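Local coordinates for protein biuret hydrolase (PDB 6C62) that hydrolyses 1-carboxybiuret to urea-1,3-dicarboxylate and ammonia in the bacterial breakdown of atrazine, as a member of the amidase family, at residues A[75-80]-A[207-212]; A[156-159]-A[165-168]; A[168-171]-A[175-178]. One frame throughout, in Å; residues are numbered along the deposited sequence.

Interaction 1: A[75-80]-A[207-212]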
ATOM      1  N   ASN A  75      -4.221 -25.343   9.499  1.00  9.72           N
ATOM      2  CA  ASN A  75      -2.970 -25.349  10.246  1.00  9.40           C
ATOM      3  C   ASN A  75      -2.045 -24.167   9.958  1.00  9.86           C
ATOM      4  O   ASN A  75      -0.909 -24.173  10.398  1.00 10.11           O
ATOM      5  CB  ASN A  75      -2.304 -26.719  10.188  1.00 10.52           C
ATOM      6  CG  ASN A  75      -1.623 -27.056   8.857  1.00 11.08           C
ATOM      7  OD1 ASN A  75      -1.298 -26.187   8.063  1.00 11.98           O
ATOM      8  ND2 ASN A  75      -1.447 -28.348   8.612  1.00 10.24           N
ATOM      9  N   LEU A  76      -2.520 -23.128   9.249  1.00  9.18           N
ATOM     10  CA  LEU A  76      -1.882 -21.812   9.313  1.00  9.41           C
ATOM     11  C   LEU A  76      -2.292 -20.954  10.578  1.00  9.29           C
ATOM     12  O   LEU A  76      -1.707 -19.882  10.807  1.00  8.50           O
ATOM     13  CB  LEU A  76      -2.097 -21.050   8.020  1.00  9.82           C
ATOM     14  CG  LEU A  76      -3.517 -20.744   7.528  1.00 10.40           C
ATOM     15  CD1 LEU A  76      -4.177 -19.719   8.410  1.00 10.90           C
ATOM     16  CD2 LEU A  76      -3.522 -20.220   6.084  1.00 11.21           C
ATOM     17  N   PHE A  77      -3.246 -21.435  11.385  1.00  8.55           N
ATOM     18  CA  PHE A  77      -3.619 -20.756  12.599  1.00  9.63           C
ATOM     19  C   PHE A  77      -2.699 -21.228  13.721  1.00 10.16           C
ATOM     20  O   PHE A  77      -2.497 -22.454  13.906  1.00  9.99           O
ATOM     21  CB  PHE A  77      -5.064 -20.992  13.057  1.00  9.83           C
ATOM     22  CG  PHE A  77      -6.115 -20.291  12.246  1.00  9.99           C
ATOM     23  CD1 PHE A  77      -6.566 -20.803  11.050  1.00 10.23           C
ATOM     24  CD2 PHE A  77      -6.648 -19.083  12.677  1.00 10.78           C
ATOM     25  CE1 PHE A  77      -7.567 -20.141  10.292  1.00  9.78           C
ATOM     26  CE2 PHE A  77      -7.613 -18.420  11.960  1.00 10.58           C
ATOM     27  CZ  PHE A  77      -8.087 -18.944  10.743  1.00 10.01           C
ATOM     28  N   ASP A  78      -2.178 -20.259  14.471  1.00 11.03           N
ATOM     29  CA  ASP A  78      -1.340 -20.547  15.676  1.00 11.97           C
ATOM     30  C   ASP A  78      -2.230 -21.163  16.734  1.00 11.14           C
ATOM     31  O   ASP A  78      -3.325 -20.633  17.029  1.00 11.41           O
ATOM     32  CB  ASP A  78      -0.757 -19.260  16.292  1.00 14.02           C
ATOM     33  CG  ASP A  78       0.456 -18.676  15.515  1.00 19.06           C
ATOM     34  OD1 ASP A  78       0.997 -19.311  14.568  1.00 22.88           O
ATOM     35  OD2 ASP A  78       0.862 -17.522  15.853  1.00 19.26           O
ATOM     36  N   ILE A  79      -1.772 -22.277  17.267  1.00 10.76           N
ATOM     37  CA  ILE A  79      -2.375 -22.988  18.386  1.00 12.16           C
ATOM     38  C   ILE A  79      -1.263 -23.028  19.445  1.00 13.83           C
ATOM     39  O   ILE A  79      -0.144 -23.495  19.181  1.00 12.17           O
ATOM     40  CB  ILE A  79      -2.811 -24.410  18.016  1.00 11.98           C
ATOM     41  CG1 ILE A  79      -3.872 -24.410  16.933  1.00 12.41           C
ATOM     42  CG2 ILE A  79      -3.347 -25.109  19.266  1.00 12.30           C
ATOM     43  CD1 ILE A  79      -4.189 -25.782  16.380  1.00 13.00           C
ATOM     44  N   GLU A  80      -1.556 -22.488  20.617  1.00 14.20           N
ATOM     45  CA  GLU A  80      -0.560 -22.419  21.670  1.00 15.72           C
ATOM     46  C   GLU A  80       0.093 -23.768  21.938  1.00 14.72           C
ATOM     47  O   GLU A  80      -0.610 -24.754  22.066  1.00 12.29           O
ATOM     48  CB  GLU A  80      -1.182 -21.915  22.989  1.00 19.41           C
ATOM     49  CG  GLU A  80      -0.153 -21.793  24.109  1.00 22.90           C
ATOM     50  CD  GLU A  80      -0.710 -21.124  25.353  1.00 29.91           C
ATOM     51  OE1 GLU A  80      -1.904 -20.715  25.369  1.00 37.57           O
ATOM     52  OE2 GLU A  80       0.081 -21.020  26.334  1.00 33.32           O
ATOM     53  N   ASP A 207      -5.378 -11.597   1.898  1.00 11.14           N
ATOM     54  CA  ASP A 207      -5.844 -12.696   2.775  1.00 10.93           C
ATOM     55  C   ASP A 207      -7.043 -12.326   3.603  1.00  9.05           C
ATOM     56  O   ASP A 207      -7.037 -11.268   4.239  1.00  9.40           O
ATOM     57  CB  ASP A 207      -4.781 -13.167   3.799  1.00 11.97           C
ATOM     58  CG  ASP A 207      -3.536 -13.780   3.184  1.00 14.05           C
ATOM     59  OD1 ASP A 207      -3.567 -14.245   2.044  1.00 14.13           O
ATOM     60  OD2 ASP A 207      -2.484 -13.769   3.945  1.00 16.93           O
ATOM     61  N   HIS A 208      -8.032 -13.217   3.653  1.00  9.30           N
ATOM     62  CA  HIS A 208      -9.193 -13.126   4.538  1.00  9.63           C
ATOM     63  C   HIS A 208      -9.268 -14.421   5.383  1.00 10.66           C
ATOM     64  O   HIS A 208      -8.857 -15.490   4.926  1.00 10.15           O
ATOM     65  CB  HIS A 208     -10.506 -13.157   3.755  1.00 10.02           C
ATOM     66  CG  HIS A 208     -10.713 -12.084   2.742  1.00 10.14           C
ATOM     67  ND1 HIS A 208     -10.074 -12.050   1.519  1.00 10.99           N
ATOM     68  CD2 HIS A 208     -11.673 -11.132   2.690  1.00 10.82           C
ATOM     69  CE1 HIS A 208     -10.571 -11.050   0.797  1.00 11.84           C
ATOM     70  NE2 HIS A 208     -11.552 -10.483   1.483  1.00 11.44           N
ATOM     71  N   LEU A 209      -9.843 -14.353   6.584  1.00 10.97           N
ATOM     72  CA  LEU A 209     -10.071 -15.530   7.420  1.00 10.73           C
ATOM     73  C   LEU A 209     -11.540 -15.633   7.706  1.00 11.16           C
ATOM     74  O   LEU A 209     -12.247 -14.625   7.770  1.00 11.72           O
ATOM     75  CB  LEU A 209      -9.348 -15.421   8.738  1.00 10.92           C
ATOM     76  CG  LEU A 209      -7.809 -15.218   8.647  1.00 11.39           C
ATOM     77  CD1 LEU A 209      -7.310 -15.036  10.054  1.00 12.49           C
ATOM     78  CD2 LEU A 209      -7.176 -16.444   7.965  1.00 11.19           C
ATOM     79  N   GLY A 210     -12.006 -16.860   7.894  1.00 10.82           N
ATOM     80  CA  GLY A 210     -13.439 -17.074   8.134  1.00 10.81           C
ATOM     81  C   GLY A 210     -13.836 -18.515   8.405  1.00 10.20           C
ATOM     82  O   GLY A 210     -13.004 -19.447   8.307  1.00  9.34           O
ATOM     83  N   PRO A 211     -15.088 -18.710   8.814  1.00 10.34           N
ATOM     84  CA  PRO A 211     -15.591 -20.016   9.205  1.00  9.62           C
ATOM     85  C   PRO A 211     -16.190 -20.793   8.036  1.00 10.21           C
ATOM     86  O   PRO A 211     -16.635 -20.211   7.016  1.00  9.93           O
ATOM     87  CB  PRO A 211     -16.662 -19.666  10.195  1.00  9.71           C
ATOM     88  CG  PRO A 211     -17.222 -18.325   9.660  1.00 10.47           C
ATOM     89  CD  PRO A 211     -16.071 -17.630   9.046  1.00  9.77           C
ATOM     90  N   LEU A 212     -16.141 -22.106   8.180  1.00 10.38           N
ATOM     91  CA  LEU A 212     -16.975 -23.033   7.428  1.00 11.31           C
ATOM     92  C   LEU A 212     -17.812 -23.789   8.454  1.00 10.20           C
ATOM     93  O   LEU A 212     -17.402 -23.910   9.609  1.00  9.20           O
ATOM     94  CB  LEU A 212     -16.146 -24.039   6.638  1.00 11.98           C
ATOM     95  CG  LEU A 212     -15.297 -23.526   5.490  1.00 12.75           C
ATOM     96  CD1 LEU A 212     -14.020 -22.911   6.032  1.00 13.67           C
ATOM     97  CD2 LEU A 212     -14.913 -24.603   4.477  1.00 13.71           C
TER
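Phe77 and Leu209 carry this contact, their side chains reaching for each other from opposite directions, with the backbones well apart: the CA atoms of Phe77 and Leu209 are 9.8 Å from one another. The far end of the phenyl ring meets both methyl branches of the leucine. Phe77 CZ lies 3.8 Å from Leu209 CD2, and Phe77 CE2 lies 3.9 Å from Leu209 CD1, so the two methyls sit against the CE2-CZ end of the ring; CD2 approaches it obliquely. Leu76 adds a looser touch, its CD1 standing 4.5 Å from Leu209 CD2. The sheer apolarity of these groups, with no hydrogen bond between the segments and 113 Å² buried in total, marks the contact as purely van der Waals.

Torsions explain the reach. In Leu209, CG is anti to the carbonyl carbon (chi1 -57°), which carries the fork off the strand toward the loop; Phe77 makes the same choice (chi1 -73°), and the length of its ring brings CZ across although its CB does not point at the strand.

In the next shell, Phe77 also rests on Leu167 and Thr199, while Leu76 and Leu209 both lean on Ser169 of strand 165-170. The loop itself is pinned by Asn75, whose side-chain amide bonds to Thr39 OG1 and Gly87 N, and by backbone bonds from Leu76 to Tyr200 and from Asp78 to Gly198. Just before it comes Lys74, a charge-relay residue by similarity, about 4 Å from the Leu76 side chain. The contact thus joins the loop leaving strand 70-74 to strand 208-213 over the intervening strand 165-170, an apolar layer beside the probable Ser-cisSer-Lys catalytic centre of the amidase-signature fold.

Interaction 2: A[156-159]-A[165-168]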
ATOM      1  N   ALA A 156     -13.503 -30.695   4.457  1.00 12.25           N
ATOM      2  CA  ALA A 156     -13.675 -32.150   4.614  1.00 12.67           C
ATOM      3  C   ALA A 156     -14.055 -32.522   6.017  1.00 12.49           C
ATOM      4  O   ALA A 156     -14.887 -33.388   6.193  1.00 14.59           O
ATOM      5  CB  ALA A 156     -12.433 -32.910   4.200  1.00 11.26           C
ATOM      6  N   ALA A 157     -13.470 -31.875   7.012  1.00 12.76           N
ATOM      7  CA  ALA A 157     -13.823 -32.221   8.395  1.00 13.20           C
ATOM      8  C   ALA A 157     -15.300 -32.019   8.663  1.00 13.41           C
ATOM      9  O   ALA A 157     -15.890 -32.809   9.445  1.00 15.14           O
ATOM     10  CB  ALA A 157     -12.999 -31.440   9.416  1.00 13.05           C
ATOM     11  N   ILE A 158     -15.904 -31.004   8.043  1.00 12.50           N
ATOM     12  CA  ILE A 158     -17.321 -30.747   8.257  1.00 13.04           C
ATOM     13  C   ILE A 158     -18.171 -31.759   7.466  1.00 13.78           C
ATOM     14  O   ILE A 158     -19.070 -32.353   8.042  1.00 11.82           O
ATOM     15  CB  ILE A 158     -17.730 -29.328   7.899  1.00 14.86           C
ATOM     16  CG1 ILE A 158     -16.938 -28.365   8.819  1.00 16.19           C
ATOM     17  CG2 ILE A 158     -19.225 -29.139   8.049  1.00 13.76           C
ATOM     18  CD1 ILE A 158     -16.929 -27.039   8.269  1.00 17.33           C
ATOM     19  N   ALA A 159     -17.803 -32.055   6.216  1.00 11.90           N
ATOM     20  CA  ALA A 159     -18.605 -32.935   5.398  1.00 11.85           C
ATOM     21  C   ALA A 159     -18.512 -34.389   5.908  1.00 13.00           C
ATOM     22  O   ALA A 159     -19.426 -35.132   5.744  1.00 14.45           O
ATOM     23  CB  ALA A 159     -18.203 -32.869   3.970  1.00 11.97           C
ATOM     24  N   LEU A 165     -17.912 -27.024  12.865  1.00 13.21           N
ATOM     25  CA  LEU A 165     -17.364 -25.693  12.593  1.00 13.11           C
ATOM     26  C   LEU A 165     -15.885 -25.856  12.342  1.00 11.73           C
ATOM     27  O   LEU A 165     -15.204 -26.628  13.042  1.00 10.89           O
ATOM     28  CB  LEU A 165     -17.568 -24.809  13.816  1.00 13.44           C
ATOM     29  CG  LEU A 165     -16.863 -23.436  13.868  1.00 14.52           C
ATOM     30  CD1 LEU A 165     -17.388 -22.492  12.788  1.00 14.97           C
ATOM     31  CD2 LEU A 165     -17.104 -22.794  15.231  1.00 14.20           C
ATOM     32  N   SER A 166     -15.383 -25.162  11.327  1.00 11.23           N
ATOM     33  CA  SER A 166     -13.955 -25.020  11.201  1.00 11.22           C
ATOM     34  C   SER A 166     -13.579 -23.612  10.771  1.00 10.82           C
ATOM     35  O   SER A 166     -14.439 -22.812  10.387  1.00 10.08           O
ATOM     36  CB  SER A 166     -13.378 -26.045  10.221  1.00 12.20           C
ATOM     37  OG  SER A 166     -13.925 -25.844   8.941  1.00 14.21           O
ATOM     38  N   LEU A 167     -12.287 -23.301  10.902  1.00 10.55           N
ATOM     39  CA  LEU A 167     -11.731 -22.052  10.355  1.00 10.67           C
ATOM     40  C   LEU A 167     -10.855 -22.321   9.171  1.00 10.40           C
ATOM     41  O   LEU A 167     -10.090 -23.254   9.189  1.00  9.94           O
ATOM     42  CB  LEU A 167     -10.968 -21.270  11.408  1.00 11.13           C
ATOM     43  CG  LEU A 167     -11.723 -20.841  12.634  1.00 10.46           C
ATOM     44  CD1 LEU A 167     -10.899 -19.859  13.435  1.00 10.93           C
ATOM     45  CD2 LEU A 167     -13.080 -20.237  12.299  1.00 11.60           C
ATOM     46  N   GLY A 168     -10.984 -21.471   8.159  1.00 11.10           N
ATOM     47  CA  GLY A 168     -10.133 -21.466   6.994  1.00 11.16           C
ATOM     48  C   GLY A 168      -9.609 -20.087   6.647  1.00 11.28           C
ATOM     49  O   GLY A 168      -9.795 -19.117   7.409  1.00 10.06           O
TER
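The end of Ile158 meets the hydroxyl of Ser166: CD1 of Ile158 comes to 3.3 Å from OG of Ser166, a close methyl-to-oxygen approach, with Ile158 CG1 behind it at 3.9 Å from the same Ser166 OG. The isoleucine gets there by an extended branch. CG1 is anti to the carbonyl carbon (chi1 -61°) and chi2 of 161° carries CD1 outward from helix 152-159 to the strand, where it also comes within 3.9 Å of Ser166 N and 4.4 Å of Leu165 C.

Ser166 turns its oxygen to the helix by setting OG between its own backbone N and carbonyl carbon (chi1 62°). There OG bonds to the carbonyl oxygen of Ser154, one helical turn before Ile158, so the polar end is engaged by the helix backbone while the methyl packs against it. Leu165, by contrast, sends its side chain from the other side of the strand, onto Ala222 and Pro211, and contributes through its backbone.

No hydrogen bond links the two segments themselves. The chemistry therefore implies a divided role for one buried hydroxyl: its proton goes to Ser154 O, and the methyl of Ile158 packs on the oxygen by van der Waals contact without a hydrogen bond.

Interaction 3: A[168-171]-A[175-178]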
ATOM      1  N   GLY A 168     -10.984 -21.471   8.159  1.00 11.10           N
ATOM      2  CA  GLY A 168     -10.133 -21.466   6.994  1.00 11.16           C
ATOM      3  C   GLY A 168      -9.609 -20.087   6.647  1.00 11.28           C
ATOM      4  O   GLY A 168      -9.795 -19.117   7.409  1.00 10.06           O
ATOM      5  N   SER A 169      -8.918 -20.036   5.501  1.00 10.90           N
ATOM      6  CA  SER A 169      -8.492 -18.784   4.917  1.00 10.66           C
ATOM      7  C   SER A 169      -8.915 -18.760   3.481  1.00 10.34           C
ATOM      8  O   SER A 169      -9.123 -19.802   2.843  1.00  8.68           O
ATOM      9  CB  SER A 169      -6.978 -18.516   5.071  1.00 11.49           C
ATOM     10  OG  SER A 169      -6.177 -19.225   4.146  1.00 12.66           O
ATOM     11  N   ASP A 170      -9.081 -17.542   2.979  1.00 10.67           N
ATOM     12  CA  ASP A 170      -9.522 -17.282   1.623  1.00 10.56           C
ATOM     13  C   ASP A 170      -8.830 -16.018   1.086  1.00 11.11           C
ATOM     14  O   ASP A 170      -9.084 -14.898   1.543  1.00 10.55           O
ATOM     15  CB  ASP A 170     -11.084 -17.138   1.595  1.00  9.61           C
ATOM     16  CG  ASP A 170     -11.659 -17.131   0.150  1.00  9.23           C
ATOM     17  OD1 ASP A 170     -11.106 -16.412  -0.702  1.00  9.14           O
ATOM     18  OD2 ASP A 170     -12.680 -17.825  -0.116  1.00  9.08           O
ATOM     19  N   THR A 171      -7.944 -16.208   0.124  1.00 11.62           N
ATOM     20  CA  THR A 171      -7.282 -15.109  -0.513  1.00 12.45           C
ATOM     21  C   THR A 171      -7.920 -14.868  -1.868  1.00 13.14           C
ATOM     22  O   THR A 171      -8.414 -13.755  -2.126  1.00 14.04           O
ATOM     23  CB  THR A 171      -5.782 -15.422  -0.615  1.00 13.83           C
ATOM     24  OG1 THR A 171      -5.298 -15.636   0.685  1.00 15.02           O
ATOM     25  CG2 THR A 171      -5.006 -14.249  -1.190  1.00 13.20           C
ATOM     26  N   ILE A 175     -11.764 -20.485   0.952  1.00 10.11           N
ATOM     27  CA  ILE A 175     -12.884 -20.922   1.775  1.00 10.76           C
ATOM     28  C   ILE A 175     -14.035 -21.358   0.887  1.00 10.55           C
ATOM     29  O   ILE A 175     -14.655 -22.429   1.080  1.00 10.74           O
ATOM     30  CB  ILE A 175     -13.375 -19.805   2.714  1.00 10.92           C
ATOM     31  CG1 ILE A 175     -12.427 -19.668   3.897  1.00 11.51           C
ATOM     32  CG2 ILE A 175     -14.805 -20.057   3.238  1.00 11.94           C
ATOM     33  CD1 ILE A 175     -12.640 -18.392   4.736  1.00 12.82           C
ATOM     34  N   ARG A 176     -14.340 -20.509  -0.078  1.00 10.60           N
ATOM     35  CA  ARG A 176     -15.438 -20.761  -1.000  1.00 10.17           C
ATOM     36  C   ARG A 176     -15.254 -22.023  -1.851  1.00 10.53           C
ATOM     37  O   ARG A 176     -16.227 -22.737  -2.080  1.00 10.35           O
ATOM     38  CB  ARG A 176     -15.672 -19.495  -1.853  1.00  9.75           C
ATOM     39  CG  ARG A 176     -16.138 -18.335  -1.014  1.00  9.22           C
ATOM     40  CD  ARG A 176     -15.931 -17.055  -1.812  1.00  9.63           C
ATOM     41  NE  ARG A 176     -14.515 -16.724  -1.936  1.00  9.69           N
ATOM     42  CZ  ARG A 176     -14.022 -15.849  -2.818  1.00 10.09           C
ATOM     43  NH1 ARG A 176     -14.820 -15.277  -3.683  1.00  9.91           N
ATOM     44  NH2 ARG A 176     -12.712 -15.546  -2.840  1.00  9.42           N
ATOM     45  N   VAL A 177     -14.048 -22.325  -2.310  1.00 10.83           N
ATOM     46  CA  VAL A 177     -13.816 -23.496  -3.122  1.00 11.61           C
ATOM     47  C   VAL A 177     -14.086 -24.837  -2.334  1.00 13.19           C
ATOM     48  O   VAL A 177     -14.877 -25.690  -2.818  1.00 13.12           O
ATOM     49  CB  VAL A 177     -12.410 -23.460  -3.786  1.00 12.04           C
ATOM     50  CG1 VAL A 177     -12.070 -24.782  -4.488  1.00 11.56           C
ATOM     51  CG2 VAL A 177     -12.344 -22.290  -4.809  1.00 12.54           C
ATOM     52  N   PRO A 178     -13.471 -25.042  -1.160  1.00 11.77           N
ATOM     53  CA  PRO A 178     -13.814 -26.250  -0.409  1.00 12.13           C
ATOM     54  C   PRO A 178     -15.252 -26.314   0.085  1.00 11.78           C
ATOM     55  O   PRO A 178     -15.804 -27.390   0.164  1.00 11.93           O
ATOM     56  CB  PRO A 178     -12.821 -26.271   0.775  1.00 13.43           C
ATOM     57  CG  PRO A 178     -12.170 -24.953   0.770  1.00 14.30           C
ATOM     58  CD  PRO A 178     -12.368 -24.282  -0.564  1.00 12.92           C
TER
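Asp170 and Arg176 form a salt bridge in which the arginine grips side-on, one nitrogen to each carboxylate oxygen. Arg176 NE is 2.8 Å from Asp170 OD2 and Arg176 NH2 is 2.8 Å from Asp170 OD1. Both acceptors lie close to the guanidinium plane and are met on their syn sides, from somewhat out of the carboxylate plane, in keeping with the 34° between the two planes. A bend at chi3 (-71°) folds the arginine back to place NE and NH2 there.

Two backbone amides add to the ionic pair. Arg176 N reaches Asp170 OD2 at 3.2 Å, nearly along the C-O axis, and Ile175 N reaches Asp170 OD2 at 3.0 Å from above the carboxylate plane. OD2 thus accepts three N-H groups: the backbone amides of Ile175 and Arg176 and the arginine NE. This concentration of donors, with the arginine charge, would probably favour the ionised carboxylate. Asp170 holds CG anti to its N (chi1 -169°), which directs the carboxylate to the helix. An alanine here would remove all four bonds and is likely to leave the buried Arg176 charge without its mate and the amides of Ile175 and Arg176 without this acceptor.

Van der Waals packing completes the join. Ile175 CD1 lies 3.7 Å from Asp170 CB, and the Ile175 CG1 methylene lies on the Ser169 carbonyl, 3.5 Å from Ser169 O. At Gly168, a CB would sit tightly against Ile175 CG1.

Arg176 NH1 has further partners in Gln429 OE1 and Thr401 O, tying the pair to strand 426-432 and the loop before helix 402-407. On the other side of strand 165-170, Ser169 OG bonds to Lys74 NZ. The bridge closes the turn joining strand 165-170 to helix 176-182, and that turn carries Ser174, the acyl-ester nucleophile by similarity, while Ile175 also packs on Leu212 of strand 208-213.

In the fold
All three contacts use or border strand 165-170. Interactions 2 and 3 share Gly168 and occupy successive parts of that strand, their centres about 11 Å apart, and both are nested in the chain loop closed by interaction 1. Strand 208-213 ties interaction 1 to both: Gly210 O is 2.9 Å from Gly168 N, and His208 O is 2.8 Å from Asp170 N, each a probable hydrogen bond. From the loop after strand 70-74, Leu76 CD2 packs 3.4 Å from Ser169 OG. The presumed catalytic centre lies nearest interactions 1 and 3: the side chains of Leu76 and Ser169 are about 4 and 3 Å from that of Lys74, whereas that of Ser166 is about 7 Å away.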